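Local coordinates for protein beta-glucuronidase (PDB 6XXW) that probably hydrolyses beta-D-glucuronides, as a member of glycoside hydrolase family 2, at residues Thr441-Ser453 / Val457-Tyr469. Numbering follows the deposited sequence.
Sequences TRPITIVENTKAS and VSKYVDVICVNRY
The guanidinium of Arg-468 turns its edge to the carbonyls of Asn-449 and Thr-450: NH2 meets Thr-450 O in plane at 2.9 Å, while NH1 donates to Asn-467 O and to Asn-449 O, the latter lying 22° out of the guanidinium plane. It sits at the C-terminal ends of adjacent parallel TIM-barrel strands, 444-448 and 463-467, the end where such enzymes carry their active sites. Val-466 CG2, in one of two conformers, lies over the centre of one face, 3.5 Å above it, and Asp-489 takes NE in a salt bridge. A lysine's single ammonium would probably leave at least one of these three carbonyls without its donor. Glu-448 joins the strands through its backbone, N to Cys-465 O and O from Asn-467 N, the latter nearly straight at 172°. Its side chain bends at chi2 (-94°), and Ser-458 OG donates to the anti lone pair of Glu-448 OE2 at 2.6 Å; Thr-455 binds OE2 too. Midway along the pair, a water donates to Ile-446 O and Ser-458 OG and accepts from Cys-465 N. Farther back, Asp-462 grips Ile-444 twice: its N donates to Ile-444 O, and its OD2 accepts from Ile-444 N at 2.9 Å.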
loop_
_atom_site.group_PDB
_atom_site.type_symbol
_atom_site.label_atom_id
_atom_site.label_comp_id
_atom_site.label_asym_id
_atom_site.label_seq_id
_atom_site.Cartn_x
_atom_site.Cartn_y
_atom_site.Cartn_z
ATOM N N THR A 441 22.528 42.390 5.491
ATOM C CA THR A 441 22.184 41.970 6.846
ATOM C C THR A 441 22.008 40.459 6.996
ATOM O O THR A 441 21.781 39.996 8.116
ATOM C CB THR A 441 20.904 42.674 7.335
ATOM O OG1 THR A 441 19.747 42.098 6.712
ATOM C CG2 THR A 441 20.942 44.184 7.065
ATOM N N ARG A 442 22.104 39.685 5.912
ATOM C CA ARG A 442 21.936 38.238 5.994
ATOM C C ARG A 442 23.034 37.531 5.213
ATOM O O ARG A 442 23.422 37.988 4.131
ATOM C CB ARG A 442 20.567 37.784 5.442
ATOM C CG ARG A 442 19.353 38.373 6.144
ATOM C CD ARG A 442 18.100 38.014 5.383
ATOM N NE ARG A 442 16.895 38.293 6.155
ATOM C CZ ARG A 442 16.282 39.460 6.173
ATOM N NH1 ARG A 442 16.774 40.470 5.454
ATOM N NH2 ARG A 442 15.178 39.620 6.908
ATOM N N PRO A 443 23.525 36.400 5.712
ATOM C CA PRO A 443 24.518 35.635 4.959
ATOM C C PRO A 443 23.938 35.077 3.669
ATOM O O PRO A 443 22.721 35.023 3.460
ATOM C CB PRO A 443 24.912 34.508 5.920
ATOM C CG PRO A 443 23.748 34.373 6.833
ATOM C CD PRO A 443 23.201 35.766 7.001
ATOM N N ILE A 444 24.852 34.653 2.799
ATOM C CA ILE A 444 24.536 34.132 1.478
ATOM C C ILE A 444 25.147 32.746 1.325
ATOM O O ILE A 444 26.272 32.508 1.779
ATOM C CB ILE A 444 25.063 35.072 0.377
ATOM C CG1 ILE A 444 24.401 36.443 0.502
ATOM C CG2 ILE A 444 24.856 34.452 -1.006
ATOM C CD1 ILE A 444 25.083 37.496 -0.324
ATOM N N THR A 445 24.414 31.831 0.678
ATOM C CA THR A 445 24.930 30.506 0.353
ATOM C C THR A 445 24.582 30.165 -1.093
ATOM O O THR A 445 23.898 30.917 -1.798
ATOM C CB THR A 445 24.376 29.420 1.308
ATOM O OG1 THR A 445 25.038 28.159 1.081
ATOM C CG2 THR A 445 22.899 29.230 1.094
ATOM N N ILE A 446 25.101 29.025 -1.538
ATOM C CA ILE A 446 24.684 28.371 -2.773
ATOM C C ILE A 446 24.703 26.876 -2.497
ATOM O O ILE A 446 25.596 26.381 -1.801
ATOM C CB ILE A 446 25.585 28.726 -3.978
ATOM C CG1 ILE A 446 25.036 28.065 -5.252
ATOM C CG2 ILE A 446 27.055 28.274 -3.752
ATOM C CD1 ILE A 446 25.652 28.604 -6.542
ATOM N N VAL A 447 23.703 26.154 -2.997
ATOM C CA VAL A 447 23.549 24.743 -2.651
ATOM C C VAL A 447 24.187 23.908 -3.756
ATOM O O VAL A 447 23.820 24.024 -4.932
ATOM C CB VAL A 447 22.078 24.363 -2.416
ATOM C CG1 VAL A 447 21.966 22.865 -2.107
ATOM C CG2 VAL A 447 21.493 25.183 -1.252
ATOM N N GLU A 448 25.162 23.087 -3.373
ATOM C CA GLU A 448 26.080 22.441 -4.302
ATOM C C GLU A 448 25.859 20.937 -4.327
ATOM O O GLU A 448 25.660 20.322 -3.279
ATOM C CB GLU A 448 27.536 22.688 -3.897
ATOM C CG GLU A 448 27.972 24.138 -3.936
ATOM C CD GLU A 448 28.633 24.514 -5.262
ATOM O OE1 GLU A 448 28.302 23.891 -6.304
ATOM O OE2 GLU A 448 29.482 25.444 -5.261
ATOM N N ASN A 449 25.951 20.338 -5.517
ATOM C CA ASN A 449 26.224 18.908 -5.605
ATOM C C ASN A 449 27.510 18.619 -6.370
ATOM O O ASN A 449 27.918 17.457 -6.439
ATOM C CB ASN A 449 25.031 18.146 -6.213
ATOM C CG ASN A 449 24.805 18.452 -7.684
ATOM O OD1 ASN A 449 25.352 19.411 -8.228
ATOM N ND2 ASN A 449 23.973 17.636 -8.331
ATOM N N THR A 450 28.154 19.647 -6.928
ATOM C CA THR A 450 29.508 19.551 -7.472
ATOM C C THR A 450 30.472 19.015 -6.414
ATOM O O THR A 450 30.243 19.149 -5.208
ATOM C CB THR A 450 29.967 20.950 -7.948
ATOM O OG1 THR A 450 29.048 21.461 -8.921
ATOM C CG2 THR A 450 31.368 20.944 -8.586
ATOM N N LYS A 451 31.556 18.398 -6.879
ATOM C CA LYS A 451 32.640 17.993 -5.994
ATOM C C LYS A 451 33.321 19.219 -5.388
ATOM O O LYS A 451 33.433 20.271 -6.024
ATOM C CB LYS A 451 33.646 17.130 -6.768
ATOM C CG LYS A 451 35.005 16.984 -6.109
ATOM C CD LYS A 451 35.149 15.658 -5.377
ATOM C CE LYS A 451 36.403 15.664 -4.524
ATOM N NZ LYS A 451 36.787 17.063 -4.157
ATOM N N ALA A 452 33.768 19.077 -4.134
ATOM C CA ALA A 452 34.356 20.208 -3.409
ATOM C C ALA A 452 35.500 20.859 -4.183
ATOM O O ALA A 452 35.578 22.090 -4.291
ATOM C CB ALA A 452 34.849 19.744 -2.039
ATOM N N SER A 453 36.399 20.041 -4.734
ATOM C CA SER A 453 37.564 20.577 -5.420
ATOM C C SER A 453 37.234 21.115 -6.803
ATOM O O SER A 453 38.100 21.745 -7.422
ATOM C CB SER A 453 38.651 19.500 -5.529
ATOM O OG SER A 453 38.213 18.421 -6.334
ATOM N N VAL A 457 32.598 28.330 -7.336
ATOM C CA VAL A 457 31.637 29.311 -6.849
ATOM C C VAL A 457 31.542 29.339 -5.324
ATOM O O VAL A 457 31.335 30.406 -4.739
ATOM C CB VAL A 457 30.249 29.074 -7.482
ATOM C CG1 VAL A 457 29.195 29.997 -6.858
ATOM C CG2 VAL A 457 30.335 29.272 -9.001
ATOM N N SER A 458 31.672 28.182 -4.656
ATOM C CA SER A 458 31.460 28.133 -3.205
ATOM C C SER A 458 32.457 28.991 -2.434
ATOM O O SER A 458 32.155 29.409 -1.308
ATOM C CB SER A 458 31.524 26.688 -2.695
ATOM O OG SER A 458 30.272 26.020 -2.878
ATOM N N LYS A 459 33.639 29.255 -2.999
ATOM C CA LYS A 459 34.600 30.114 -2.309
ATOM C C LYS A 459 34.075 31.534 -2.094
ATOM O O LYS A 459 34.633 32.261 -1.262
ATOM C CB LYS A 459 35.934 30.154 -3.073
ATOM C CG LYS A 459 35.828 30.473 -4.572
ATOM C CD LYS A 459 37.163 30.193 -5.284
ATOM C CE LYS A 459 37.150 30.638 -6.752
ATOM N NZ LYS A 459 38.365 30.170 -7.516
ATOM N N TYR A 460 33.004 31.933 -2.795
ATOM C CA TYR A 460 32.455 33.284 -2.714
ATOM C C TYR A 460 31.280 33.438 -1.747
ATOM O O TYR A 460 30.811 34.564 -1.567
ATOM C CB TYR A 460 32.013 33.761 -4.105
ATOM C CG TYR A 460 33.142 33.853 -5.125
ATOM C CD1 TYR A 460 34.119 34.838 -5.027
ATOM C CD2 TYR A 460 33.236 32.936 -6.172
ATOM C CE1 TYR A 460 35.149 34.925 -5.961
ATOM C CE2 TYR A 460 34.253 33.022 -7.115
ATOM C CZ TYR A 460 35.215 34.022 -6.996
ATOM O OH TYR A 460 36.232 34.115 -7.923
ATOM N N VAL A 461 30.786 32.364 -1.117
ATOM C CA VAL A 461 29.628 32.501 -0.228
ATOM C C VAL A 461 30.035 32.474 1.245
ATOM O O VAL A 461 31.211 32.277 1.571
ATOM C CB VAL A 461 28.574 31.413 -0.529
ATOM C CG1 VAL A 461 28.115 31.518 -1.990
ATOM C CG2 VAL A 461 29.128 30.034 -0.243
ATOM N N ASP A 462 29.061 32.675 2.147
ATOM C CA ASP A 462 29.328 32.720 3.585
ATOM C C ASP A 462 29.240 31.351 4.249
ATOM O O ASP A 462 29.970 31.082 5.212
ATOM C CB ASP A 462 28.342 33.653 4.285
ATOM C CG ASP A 462 28.485 35.093 3.842
ATOM O OD1 ASP A 462 29.619 35.612 3.871
ATOM O OD2 ASP A 462 27.466 35.695 3.464
ATOM N N VAL A 463 28.343 30.502 3.773
ATOM C CA VAL A 463 28.092 29.186 4.352
ATOM C C VAL A 463 28.015 28.197 3.204
ATOM O O VAL A 463 27.422 28.501 2.163
ATOM C CB VAL A 463 26.783 29.165 5.177
ATOM C CG1 VAL A 463 26.460 27.738 5.672
ATOM C CG2 VAL A 463 26.876 30.125 6.345
ATOM N N ILE A 464 28.627 27.020 3.383
ATOM C CA ILE A 464 28.608 25.970 2.368
ATOM C C ILE A 464 27.400 25.075 2.598
ATOM O O ILE A 464 27.185 24.583 3.709
ATOM C CB ILE A 464 29.904 25.141 2.402
ATOM C CG1 ILE A 464 31.129 26.043 2.209
ATOM C CG2 ILE A 464 29.847 24.003 1.365
ATOM C CD1 ILE A 464 31.587 26.200 0.794
ATOM N N CYS A 465 26.634 24.836 1.538
ATOM C CA CYS A 465 25.524 23.885 1.564
ATOM C C CYS A 465 25.818 22.797 0.535
ATOM O O CYS A 465 25.935 23.082 -0.661
ATOM C CB CYS A 465 24.194 24.585 1.253
ATOM S SG CYS A 465 23.542 25.647 2.569
ATOM N N VAL A 466 25.943 21.553 0.986
ATOM C CA VAL A 466 26.284 20.442 0.104
ATOM C C VAL A 466 25.190 19.383 0.171
ATOM O O VAL A 466 24.734 19.007 1.263
ATOM C CB VAL A 466 27.665 19.838 0.433
ATOM C CG1 VAL A 466 27.709 19.258 1.828
ATOM C CG2 VAL A 466 28.035 18.791 -0.600
ATOM N N ASN A 467 24.770 18.919 -1.007
ATOM C CA ASN A 467 23.817 17.830 -1.167
ATOM C C ASN A 467 24.600 16.548 -1.409
ATOM O O ASN A 467 25.418 16.495 -2.329
ATOM C CB ASN A 467 22.895 18.080 -2.367
ATOM C CG ASN A 467 22.027 19.334 -2.208
ATOM O OD1 ASN A 467 21.992 19.957 -1.145
ATOM N ND2 ASN A 467 21.310 19.691 -3.276
ATOM N N ARG A 468 24.339 15.504 -0.612
ATOM C CA ARG A 468 25.061 14.247 -0.793
ATOM C C ARG A 468 24.105 13.064 -0.666
ATOM O O ARG A 468 23.249 13.034 0.227
ATOM C CB ARG A 468 26.214 14.112 0.219
ATOM C CG ARG A 468 27.431 15.020 -0.097
ATOM C CD ARG A 468 28.009 14.663 -1.468
ATOM N NE ARG A 468 29.158 15.492 -1.870
ATOM C CZ ARG A 468 29.136 16.358 -2.878
ATOM N NH1 ARG A 468 28.018 16.545 -3.568
ATOM N NH2 ARG A 468 30.233 17.041 -3.203
ATOM N N TYR A 469 24.277 12.085 -1.556
ATOM C CA TYR A 469 23.365 10.954 -1.729
ATOM C C TYR A 469 24.139 9.642 -1.818
ATOM O O TYR A 469 23.772 8.734 -2.566
ATOM C CB TYR A 469 22.495 11.163 -2.969
ATOM C CG TYR A 469 21.416 12.221 -2.745
ATOM C CD1 TYR A 469 20.237 11.902 -2.071
ATOM C CD2 TYR A 469 21.596 13.530 -3.177
ATOM C CE1 TYR A 469 19.242 12.860 -1.846
ATOM C CE2 TYR A 469 20.620 14.501 -2.961
ATOM C CZ TYR A 469 19.450 14.159 -2.281
ATOM O OH TYR A 469 18.475 15.108 -2.067
HETATM O O HOH W 1 28.070 26.252 -0.853
#